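Local coordinates for protein ATP-dependent DNA helicase (Mycobacterium smegmatis, PDB 5V9X) that uses ATP hydrolysis to move 3'-to-5' along single-stranded DNA and unwind RNA:DNA duplexes, at residues D112-R115 with N116-P120; G141-S144 with G145-P149; K646-D649 with K650-K654; M655-G659 with Y660-N664. All blocks are in the same frame, centred on the assembly; numbering follows the deposited sequence.

Contact 1: residues D112-R115 with N116-P120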
loop_
_atom_site.group_PDB
_atom_site.type_symbol
_atom_site.label_atom_id
_atom_site.label_comp_id
_atom_site.label_asym_id
_atom_site.label_seq_id
_atom_site.Cartn_x
_atom_site.Cartn_y
_atom_site.Cartn_z
ATOM N N ASP A 112 11.486 -15.775 -3.306
ATOM C CA ASP A 112 12.468 -15.880 -2.232
ATOM C C ASP A 112 12.062 -16.926 -1.201
ATOM O O ASP A 112 12.929 -17.599 -0.630
ATOM C CB ASP A 112 12.673 -14.521 -1.564
ATOM C CG ASP A 112 13.966 -14.451 -0.779
ATOM O OD1 ASP A 112 15.034 -14.716 -1.371
ATOM O OD2 ASP A 112 13.920 -14.123 0.426
ATOM N N VAL A 113 10.760 -17.082 -0.951
ATOM C CA VAL A 113 10.306 -18.126 -0.039
ATOM C C VAL A 113 10.594 -19.504 -0.622
ATOM O O VAL A 113 11.004 -20.423 0.098
ATOM C CB VAL A 113 8.812 -17.949 0.286
ATOM C CG1 VAL A 113 8.300 -19.127 1.093
ATOM C CG2 VAL A 113 8.585 -16.661 1.052
ATOM N N GLU A 114 10.388 -19.672 -1.933
ATOM C CA GLU A 114 10.663 -20.962 -2.558
ATOM C C GLU A 114 12.124 -21.346 -2.399
ATOM O O GLU A 114 12.444 -22.500 -2.090
ATOM C CB GLU A 114 10.286 -20.937 -4.038
ATOM C CG GLU A 114 10.645 -22.231 -4.756
ATOM C CD GLU A 114 10.402 -22.182 -6.250
ATOM O OE1 GLU A 114 10.497 -21.085 -6.839
ATOM O OE2 GLU A 114 10.118 -23.250 -6.836
ATOM N N ARG A 115 13.028 -20.387 -2.603
ATOM C CA ARG A 115 14.451 -20.671 -2.473
ATOM C C ARG A 115 14.826 -20.966 -1.026
ATOM O O ARG A 115 15.631 -21.866 -0.760
ATOM C CB ARG A 115 15.264 -19.498 -3.015
ATOM C CG ARG A 115 16.759 -19.688 -2.921
ATOM C CD ARG A 115 17.491 -18.679 -3.778
ATOM N NE ARG A 115 18.926 -18.938 -3.789
ATOM C CZ ARG A 115 19.798 -18.303 -4.563
ATOM N NH1 ARG A 115 19.387 -17.359 -5.401
ATOM N NH2 ARG A 115 21.084 -18.614 -4.499
ATOM N N ASN A 116 14.247 -20.226 -0.078
ATOM C CA ASN A 116 14.594 -20.394 1.328
ATOM C C ASN A 116 13.983 -21.641 1.952
ATOM O O ASN A 116 14.459 -22.086 3.002
ATOM C CB ASN A 116 14.170 -19.162 2.127
ATOM C CG ASN A 116 15.207 -18.059 2.081
ATOM O OD1 ASN A 116 15.291 -17.309 1.110
ATOM N ND2 ASN A 116 16.010 -17.957 3.137
ATOM N N LEU A 117 12.940 -22.213 1.347
ATOM C CA LEU A 117 12.414 -23.476 1.850
ATOM C C LEU A 117 13.326 -24.651 1.533
ATOM O O LEU A 117 13.099 -25.751 2.049
ATOM C CB LEU A 117 11.019 -23.740 1.282
ATOM C CG LEU A 117 9.870 -22.915 1.858
ATOM C CD1 LEU A 117 8.589 -23.210 1.101
ATOM C CD2 LEU A 117 9.695 -23.191 3.344
ATOM N N ARG A 118 14.346 -24.448 0.697
ATOM C CA ARG A 118 15.271 -25.532 0.396
ATOM C C ARG A 118 16.132 -25.882 1.604
ATOM O O ARG A 118 16.497 -27.047 1.782
ATOM C CB ARG A 118 16.141 -25.155 -0.802
ATOM C CG ARG A 118 15.351 -24.944 -2.084
ATOM C CD ARG A 118 16.268 -24.803 -3.286
ATOM N NE ARG A 118 15.648 -25.311 -4.509
ATOM C CZ ARG A 118 15.001 -24.558 -5.394
ATOM N NH1 ARG A 118 14.887 -23.249 -5.203
ATOM N NH2 ARG A 118 14.471 -25.115 -6.474
ATOM N N THR A 119 16.450 -24.901 2.449
ATOM C CA THR A 119 17.258 -25.186 3.634
ATOM C C THR A 119 16.575 -26.154 4.594
ATOM O O THR A 119 17.220 -27.140 4.991
ATOM C CB THR A 119 17.644 -23.874 4.328
ATOM O OG1 THR A 119 18.420 -23.070 3.432
ATOM C CG2 THR A 119 18.456 -24.151 5.586
ATOM N N PRO A 120 15.310 -25.960 5.004
ATOM C CA PRO A 120 14.696 -26.960 5.897
ATOM C C PRO A 120 14.468 -28.305 5.231
ATOM O O PRO A 120 14.764 -29.340 5.840
ATOM C CB PRO A 120 13.374 -26.292 6.319
ATOM C CG PRO A 120 13.081 -25.316 5.252
ATOM C CD PRO A 120 14.415 -24.800 4.809
#
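N116 and L117 close the last turn of helix 107-116 with i to i+4 bonds, N116 N to D112 O at 3.0 Å and L117 N to V113 O at 2.9 Å; the next bond, R118 N to R115 O at 3.2 Å, spans only three residues, marking the step into helix 118-130. D112 and N116 share one side of this junction. Their carboxylate and amide planes are 65° apart, and N116 OD1 stands 3.5 Å from D112 OD2. K372 serves both side chains: its NZ forms a salt bridge with D112 OD1 and a hydrogen bond with N116 OD1, while D112 OD2 takes the backbone N-H of D390. V113 and L117, one turn apart, lie side by side and point the same way, with V113 CG1 and L117 CD1 at 4.1 Å; branched aliphatics suit this buried side, where both meet F80 of helix 75-88. R118 bends back, the edge of its guanidinium by R115 CA. Since K372 and D390 belong to the second helicase lobe, the bonds they make to D112 and N116 join the two lobes, with the N116 side chain about 5 Å from the nucleotide analogue.

Contact 2: residues G141-S144 with G145-P149. With nucleotides of chain B.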
loop_
_atom_site.group_PDB
_atom_site.type_symbol
_atom_site.label_atom_id
_atom_site.label_comp_id
_atom_site.label_asym_id
_atom_site.label_seq_id
_atom_site.Cartn_x
_atom_site.Cartn_y
_atom_site.Cartn_z
ATOM N N GLY A 141 6.126 -25.497 -5.429
ATOM C CA GLY A 141 5.916 -24.823 -6.688
ATOM C C GLY A 141 5.517 -23.374 -6.480
ATOM O O GLY A 141 4.987 -22.993 -5.436
ATOM N N VAL A 142 5.790 -22.565 -7.502
ATOM C CA VAL A 142 5.426 -21.152 -7.516
ATOM C C VAL A 142 4.534 -20.908 -8.722
ATOM O O VAL A 142 4.912 -21.229 -9.857
ATOM C CB VAL A 142 6.657 -20.234 -7.560
ATOM C CG1 VAL A 142 6.227 -18.783 -7.723
ATOM C CG2 VAL A 142 7.472 -20.393 -6.302
ATOM N N ARG A 143 3.358 -20.335 -8.480
ATOM C CA ARG A 143 2.439 -19.935 -9.538
ATOM C C ARG A 143 2.210 -18.433 -9.430
ATOM O O ARG A 143 1.556 -17.966 -8.491
ATOM C CB ARG A 143 1.122 -20.699 -9.449
ATOM C CG ARG A 143 0.012 -20.115 -10.310
ATOM C CD ARG A 143 0.381 -20.085 -11.788
ATOM N NE ARG A 143 -0.600 -19.331 -12.560
ATOM C CZ ARG A 143 -1.779 -19.811 -12.940
ATOM N NH1 ARG A 143 -2.127 -21.051 -12.622
ATOM N NH2 ARG A 143 -2.614 -19.054 -13.639
ATOM N N SER A 144 2.757 -17.683 -10.382
ATOM C CA SER A 144 2.528 -16.250 -10.486
ATOM C C SER A 144 2.314 -15.922 -11.958
ATOM O O SER A 144 2.220 -16.814 -12.805
ATOM C CB SER A 144 3.697 -15.460 -9.886
ATOM O OG SER A 144 4.829 -15.510 -10.740
ATOM N N GLY A 145 2.241 -14.627 -12.267
ATOM C CA GLY A 145 2.116 -14.206 -13.650
ATOM C C GLY A 145 3.317 -14.553 -14.505
ATOM O O GLY A 145 3.193 -14.636 -15.731
ATOM N N ASP A 146 4.478 -14.767 -13.887
ATOM C CA ASP A 146 5.690 -15.094 -14.626
ATOM C C ASP A 146 5.759 -16.552 -15.051
ATOM O O ASP A 146 6.655 -16.912 -15.825
ATOM C CB ASP A 146 6.924 -14.750 -13.787
ATOM C CG ASP A 146 7.037 -13.270 -13.503
ATOM O OD1 ASP A 146 6.674 -12.464 -14.387
ATOM O OD2 ASP A 146 7.485 -12.911 -12.395
ATOM N N THR A 147 4.852 -17.392 -14.578
ATOM C CA THR A 147 4.904 -18.810 -14.908
ATOM C C THR A 147 4.542 -19.027 -16.372
ATOM O O THR A 147 3.435 -18.660 -16.787
ATOM C CB THR A 147 3.955 -19.601 -14.018
ATOM O OG1 THR A 147 4.201 -19.273 -12.645
ATOM C CG2 THR A 147 4.178 -21.084 -14.227
ATOM N N PRO A 148 5.426 -19.610 -17.178
ATOM C CA PRO A 148 5.094 -19.879 -18.582
ATOM C C PRO A 148 3.908 -20.820 -18.685
ATOM O O PRO A 148 3.620 -21.574 -17.742
ATOM C CB PRO A 148 6.374 -20.532 -19.129
ATOM C CG PRO A 148 7.455 -20.113 -18.184
ATOM C CD PRO A 148 6.800 -20.020 -16.844
ATOM N N PRO A 149 3.186 -20.797 -19.809
ATOM C CA PRO A 149 2.012 -21.679 -19.937
ATOM C C PRO A 149 2.332 -23.153 -19.753
ATOM O O PRO A 149 1.573 -23.865 -19.082
ATOM C CB PRO A 149 1.511 -21.377 -21.355
ATOM C CG PRO A 149 1.980 -19.989 -21.630
ATOM C CD PRO A 149 3.311 -19.870 -20.947
ATOM P P DC B 10 0.459 -12.132 -10.478
ATOM O OP1 DC B 10 -0.209 -13.305 -9.871
ATOM O OP2 DC B 10 1.903 -12.179 -10.795
ATOM O "O5'" DC B 10 -0.294 -11.754 -11.831
ATOM C "C5'" DC B 10 -1.700 -11.825 -11.901
ATOM C "C4'" DC B 10 -2.178 -11.355 -13.257
ATOM O "O4'" DC B 10 -2.108 -9.912 -13.323
ATOM C "C3'" DC B 10 -1.356 -11.877 -14.441
ATOM O "O3'" DC B 10 -2.198 -12.540 -15.352
ATOM C "C2'" DC B 10 -0.748 -10.615 -15.061
ATOM C "C1'" DC B 10 -1.735 -9.550 -14.625
ATOM N N1 DC B 10 -1.160 -8.180 -14.597
ATOM C C2 DC B 10 -1.915 -7.109 -15.080
ATOM O O2 DC B 10 -3.055 -7.326 -15.511
ATOM N N3 DC B 10 -1.380 -5.862 -15.055
ATOM C C4 DC B 10 -0.146 -5.677 -14.579
ATOM N N4 DC B 10 0.344 -4.432 -14.575
ATOM C C5 DC B 10 0.641 -6.760 -14.086
ATOM C C6 DC B 10 0.101 -7.982 -14.114
ATOM P P DG B 12 -4.834 -18.914 -16.198
ATOM O OP1 DG B 12 -4.862 -19.195 -14.746
ATOM O OP2 DG B 12 -3.585 -19.106 -16.969
ATOM O "O5'" DG B 12 -5.980 -19.778 -16.878
ATOM C "C5'" DG B 12 -7.329 -19.471 -16.606
ATOM C "C4'" DG B 12 -8.217 -19.971 -17.719
ATOM O "O4'" DG B 12 -7.871 -19.292 -18.946
ATOM C "C3'" DG B 12 -8.100 -21.469 -17.994
ATOM O "O3'" DG B 12 -9.379 -22.060 -17.925
ATOM C "C2'" DG B 12 -7.498 -21.558 -19.401
ATOM C "C1'" DG B 12 -7.842 -20.207 -20.010
ATOM N N9 DG B 12 -6.851 -19.739 -20.970
ATOM C C8 DG B 12 -5.484 -19.843 -20.864
ATOM N N7 DG B 12 -4.843 -19.325 -21.875
ATOM C C5 DG B 12 -5.849 -18.842 -22.703
ATOM C C6 DG B 12 -5.761 -18.175 -23.949
ATOM O O6 DG B 12 -4.743 -17.873 -24.587
ATOM N N1 DG B 12 -7.021 -17.859 -24.453
ATOM C C2 DG B 12 -8.213 -18.148 -23.831
ATOM N N2 DG B 12 -9.327 -17.763 -24.473
ATOM N N3 DG B 12 -8.309 -18.772 -22.663
ATOM C C4 DG B 12 -7.091 -19.088 -22.160
#
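S144 and T147 lock the turn that follows strand 140-143 by reaching for each other twice. T147 OG1 accepts the S144 N-H at 3.1 Å and 167°, and the T147 N-H returns to S144 O at 3.2 Å, closing a type I beta turn. With chi1 at 74°, S144 OG sits between its own backbone N and carbonyl carbon and takes the D146 N-H at 3.3 Å, an ST turn within the beta turn. Small hydroxyl residues suit this compact knot because they accept main-chain N-H groups with few atoms. The outer side is looser. D146 comes no closer to S144 OG than 3.8 Å, through CB, and its carboxylate turns to a glycerol, with K107 a distant, weak ion partner. G145 faces the DNA: its N-H binds OP2 of DC10 of chain B at 2.9 Å, so close that a side chain there would collide with the phosphate. R143 meets OP1 of DG12 of chain B through NH2, the oxygen lying in the guanidinium plane. Both grips read the backbone, not the base. Strand 140-143 is an edge strand of its parallel sheet, paired with strand 162-165; V142 touches helix 107-116, R143 and T147 pack on M155 of helix 149-157, and R143 also meets helix 167-174.

Contact 3: residues K646-D649 with K650-K654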
loop_
_atom_site.group_PDB
_atom_site.type_symbol
_atom_site.label_atom_id
_atom_site.label_comp_id
_atom_site.label_asym_id
_atom_site.label_seq_id
_atom_site.Cartn_x
_atom_site.Cartn_y
_atom_site.Cartn_z
ATOM N N LYS A 646 20.417 24.202 21.534
ATOM C CA LYS A 646 20.909 23.069 22.311
ATOM C C LYS A 646 19.906 21.923 22.288
ATOM O O LYS A 646 20.185 20.868 21.710
ATOM C CB LYS A 646 21.211 23.491 23.750
ATOM C CG LYS A 646 22.136 24.697 23.870
ATOM C CD LYS A 646 23.361 24.556 22.974
ATOM C CE LYS A 646 23.365 25.611 21.873
ATOM N NZ LYS A 646 24.361 25.312 20.807
ATOM N N ALA A 647 18.737 22.120 22.910
ATOM C CA ALA A 647 17.695 21.096 22.890
ATOM C C ALA A 647 17.337 20.689 21.468
ATOM O O ALA A 647 16.980 19.531 21.219
ATOM C CB ALA A 647 16.452 21.597 23.625
ATOM N N PHE A 648 17.429 21.629 20.526
ATOM C CA PHE A 648 17.203 21.312 19.121
ATOM C C PHE A 648 18.211 20.280 18.625
ATOM O O PHE A 648 17.838 19.277 18.006
ATOM C CB PHE A 648 17.286 22.594 18.291
ATOM C CG PHE A 648 16.776 22.447 16.888
ATOM C CD1 PHE A 648 15.471 22.789 16.574
ATOM C CD2 PHE A 648 17.604 21.981 15.879
ATOM C CE1 PHE A 648 14.999 22.660 15.284
ATOM C CE2 PHE A 648 17.137 21.849 14.588
ATOM C CZ PHE A 648 15.833 22.189 14.290
ATOM N N ASP A 649 19.500 20.514 18.891
ATOM C CA ASP A 649 20.530 19.592 18.425
ATOM C C ASP A 649 20.391 18.224 19.082
ATOM O O ASP A 649 20.555 17.193 18.419
ATOM C CB ASP A 649 21.919 20.177 18.689
ATOM C CG ASP A 649 22.225 21.372 17.805
ATOM O OD1 ASP A 649 21.393 21.698 16.933
ATOM O OD2 ASP A 649 23.296 21.990 17.987
ATOM N N LYS A 650 20.094 18.191 20.385
ATOM C CA LYS A 650 19.859 16.916 21.059
ATOM C C LYS A 650 18.721 16.155 20.393
ATOM O O LYS A 650 18.822 14.948 20.147
ATOM C CB LYS A 650 19.535 17.139 22.537
ATOM C CG LYS A 650 20.399 18.148 23.267
ATOM C CD LYS A 650 19.749 18.498 24.600
ATOM C CE LYS A 650 20.225 19.836 25.138
ATOM N NZ LYS A 650 19.195 20.461 26.014
ATOM N N ARG A 651 17.623 16.854 20.099
ATOM C CA ARG A 651 16.451 16.207 19.519
ATOM C C ARG A 651 16.763 15.610 18.152
ATOM O O ARG A 651 16.319 14.500 17.836
ATOM C CB ARG A 651 15.308 17.216 19.415
ATOM C CG ARG A 651 14.002 16.639 18.916
ATOM C CD ARG A 651 13.256 15.924 20.024
ATOM N NE ARG A 651 11.820 16.165 19.926
ATOM C CZ ARG A 651 10.981 15.409 19.229
ATOM N NH1 ARG A 651 11.429 14.348 18.575
ATOM N NH2 ARG A 651 9.691 15.710 19.192
ATOM N N CYS A 652 17.525 16.331 17.329
ATOM C CA CYS A 652 17.823 15.848 15.985
ATOM C C CYS A 652 18.768 14.653 16.004
ATOM O O CYS A 652 18.687 13.791 15.121
ATOM C CB CYS A 652 18.419 16.976 15.140
ATOM S SG CYS A 652 17.272 18.320 14.759
ATOM N N GLN A 653 19.661 14.575 16.993
ATOM C CA GLN A 653 20.685 13.535 16.975
ATOM C C GLN A 653 20.136 12.163 17.349
ATOM O O GLN A 653 20.657 11.147 16.874
ATOM C CB GLN A 653 21.842 13.914 17.899
ATOM C CG GLN A 653 22.727 15.016 17.336
ATOM C CD GLN A 653 23.206 14.721 15.922
ATOM O OE1 GLN A 653 23.526 13.579 15.583
ATOM N NE2 GLN A 653 23.255 15.753 15.087
ATOM N N LYS A 654 19.101 12.099 18.186
ATOM C CA LYS A 654 18.460 10.817 18.450
ATOM C C LYS A 654 17.568 10.364 17.301
ATOM O O LYS A 654 16.935 9.307 17.404
ATOM C CB LYS A 654 17.663 10.875 19.758
ATOM C CG LYS A 654 16.804 12.112 19.927
ATOM C CD LYS A 654 16.259 12.201 21.344
ATOM C CE LYS A 654 17.385 12.258 22.366
ATOM N NZ LYS A 654 16.868 12.434 23.751
#
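K650 lies back along the preceding turn of helix 645-653, its chain extended beyond CG so that the methylenes run over the backbone of K646 and A647. K650 CE comes within 3.5 Å of A647 N, and NZ ends 3.8 Å from A647 CB; the small alanine lets the lysine lie close while its ammonium stays on the exposed side. D649, next in order of burial, contributes mainly backbone: D649 O accepts Q653 N at 3.1 Å, with Q653 CG lying against the same oxygen. Its carboxylate turns back to R645, with which OD1 forms a salt bridge. F648 occupies the buried side. Its CG is anti to the backbone N (chi1 -167°), which sets the ring beside C652, whose SG approaches F648 CE2 to 3.5 Å. Measured to the ring centroid, SG is 4.2 Å away and 38° off the normal, an oblique sulfur-aromatic contact. H666 of helix 661-676 meets the F648 ring edge-to-face. The helix is thus amphipathic: sulfur and aromatic ring, both polarisable, pack inward through dispersion, whereas the lysines keep their charges at the surface. Of the ion pairs to residues beyond 646-654, D649 with R645 spans a turn of the helix itself, and R651 with E639 ties it to helix 627-640.

Contact 4: residues M655-G659 with Y660-N664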
loop_
_atom_site.group_PDB
_atom_site.type_symbol
_atom_site.label_atom_id
_atom_site.label_comp_id
_atom_site.label_asym_id
_atom_site.label_seq_id
_atom_site.Cartn_x
_atom_site.Cartn_y
_atom_site.Cartn_z
ATOM N N MET A 655 17.502 11.138 16.219
ATOM C CA MET A 655 16.914 10.697 14.963
ATOM C C MET A 655 17.958 10.289 13.937
ATOM O O MET A 655 17.591 9.772 12.876
ATOM C CB MET A 655 16.035 11.799 14.368
ATOM C CG MET A 655 14.769 12.053 15.143
ATOM S SD MET A 655 13.857 13.472 14.528
ATOM C CE MET A 655 12.520 13.502 15.714
ATOM N N GLY A 656 19.239 10.510 14.221
ATOM C CA GLY A 656 20.283 10.187 13.272
ATOM C C GLY A 656 20.550 11.250 12.236
ATOM O O GLY A 656 21.110 10.938 11.180
ATOM N N PHE A 657 20.156 12.497 12.496
ATOM C CA PHE A 657 20.440 13.597 11.580
ATOM C C PHE A 657 21.930 13.668 11.278
ATOM O O PHE A 657 22.764 13.597 12.184
ATOM C CB PHE A 657 19.963 14.921 12.184
ATOM C CG PHE A 657 18.498 15.204 11.970
ATOM C CD1 PHE A 657 17.555 14.193 12.065
ATOM C CD2 PHE A 657 18.065 16.492 11.693
ATOM C CE1 PHE A 657 16.212 14.459 11.871
ATOM C CE2 PHE A 657 16.725 16.763 11.502
ATOM C CZ PHE A 657 15.798 15.745 11.591
ATOM N N ALA A 658 22.263 13.804 9.996
ATOM C CA ALA A 658 23.656 13.820 9.575
ATOM C C ALA A 658 23.819 14.740 8.375
ATOM O O ALA A 658 22.857 15.053 7.670
ATOM C CB ALA A 658 24.159 12.409 9.241
ATOM N N GLY A 659 25.060 15.163 8.148
ATOM C CA GLY A 659 25.365 16.079 7.068
ATOM C C GLY A 659 25.050 17.512 7.439
ATOM O O GLY A 659 25.809 18.154 8.170
ATOM N N TYR A 660 23.926 18.024 6.937
ATOM C CA TYR A 660 23.433 19.344 7.307
ATOM C C TYR A 660 21.944 19.297 7.623
ATOM O O TYR A 660 21.232 20.289 7.446
ATOM C CB TYR A 660 23.708 20.367 6.206
ATOM C CG TYR A 660 25.165 20.510 5.836
ATOM C CD1 TYR A 660 26.069 21.108 6.706
ATOM C CD2 TYR A 660 25.636 20.064 4.610
ATOM C CE1 TYR A 660 27.402 21.248 6.366
ATOM C CE2 TYR A 660 26.964 20.201 4.259
ATOM C CZ TYR A 660 27.843 20.793 5.140
ATOM O OH TYR A 660 29.168 20.928 4.793
ATOM N N ALA A 661 21.457 18.145 8.090
ATOM C CA ALA A 661 20.032 18.003 8.359
ATOM C C ALA A 661 19.582 18.887 9.516
ATOM O O ALA A 661 18.448 19.379 9.510
ATOM C CB ALA A 661 19.698 16.539 8.637
ATOM N N THR A 662 20.446 19.105 10.510
ATOM C CA THR A 662 20.080 19.981 11.619
ATOM C C THR A 662 20.038 21.441 11.181
ATOM O O THR A 662 19.110 22.175 11.540
ATOM C CB THR A 662 21.056 19.804 12.783
ATOM O OG1 THR A 662 21.023 18.447 13.241
ATOM C CG2 THR A 662 20.680 20.724 13.931
ATOM N N ASP A 663 21.036 21.879 10.409
ATOM C CA ASP A 663 21.067 23.265 9.950
ATOM C C ASP A 663 19.839 23.600 9.115
ATOM O O ASP A 663 19.219 24.654 9.301
ATOM C CB ASP A 663 22.340 23.523 9.142
ATOM C CG ASP A 663 23.576 23.646 10.014
ATOM O OD1 ASP A 663 23.497 24.303 11.074
ATOM O OD2 ASP A 663 24.626 23.087 9.632
ATOM N N ASN A 664 19.466 22.709 8.195
ATOM C CA ASN A 664 18.391 23.019 7.259
ATOM C C ASN A 664 17.019 22.968 7.919
ATOM O O ASN A 664 16.129 23.738 7.546
ATOM C CB ASN A 664 18.443 22.062 6.072
ATOM C CG ASN A 664 19.563 22.388 5.117
ATOM O OD1 ASN A 664 19.403 23.210 4.216
ATOM N ND2 ASN A 664 20.711 21.750 5.309
#
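F657 sets its ring against the start of helix 661-676 and meets A661 and T662 there. From the backbone outward, F657 CB lies 3.8 Å from T662 OG1 and nearly as close to the A661 methyl. F657 CG is 3.8 Å from A661 CB, and F657 CD2, the nearest ring atom, comes to 3.5 Å of that methyl, which approaches obliquely. One atom farther out, F657 CE2 reaches A661 O at 3.7 Å, while T662 N lies at the rim of the ring near its plane. The first torsion (chi1 -83°) keeps CG beside the backbone N and anti to the carbonyl carbon, directing the ring toward the helix. Alanine suits position 661 because its short side chain lets the ring reach the helix backbone itself.

The link is a sharp bend. G659 has phi 81° and psi -102°, angles readily accessible only without a side chain, and A661 N makes a weak hydrogen bond to A658 O. Y660 follows at the N-cap position, one ring face resting on G659 O. Its own carbonyl, Y660 O, accepts both N664 N at 3.1 Å and N664 ND2 at 2.6 Å, from opposite faces of the carbonyl plane. The asparagine amide thus doubles the first helical bond, while also donating to V264 O and accepting from M267 N.

Ahead of the strand, G656 ends helix 645-653 in a Schellman motif. Strand 657-659 then runs parallel to strand 256-262 at the edge of the second helicase sheet, with F657 packed between V260, A440 of helix 433-448 and C652 of helix 645-653.

How the contacts relate
The four contacts follow one another along the chain as two pairs. Contacts 1 and 2, with centres 17 Å apart, belong to the first RecA-like lobe and touch where E114 packs on V142. Contacts 3 and 4, only 10 Å apart, are joined by a probable hydrogen bond from F657 N to C652 O and by T662 packing against helix 645-653. Centres of the two pairs are 41 to 51 Å apart. Each pair includes an outermost strand of a seven-stranded parallel sheet, 140-143 and 657-659; the latter comes late in the sequence, returning to extend the second lobe's sheet. Contact 1 faces the lobe interface and contact 2 the DNA.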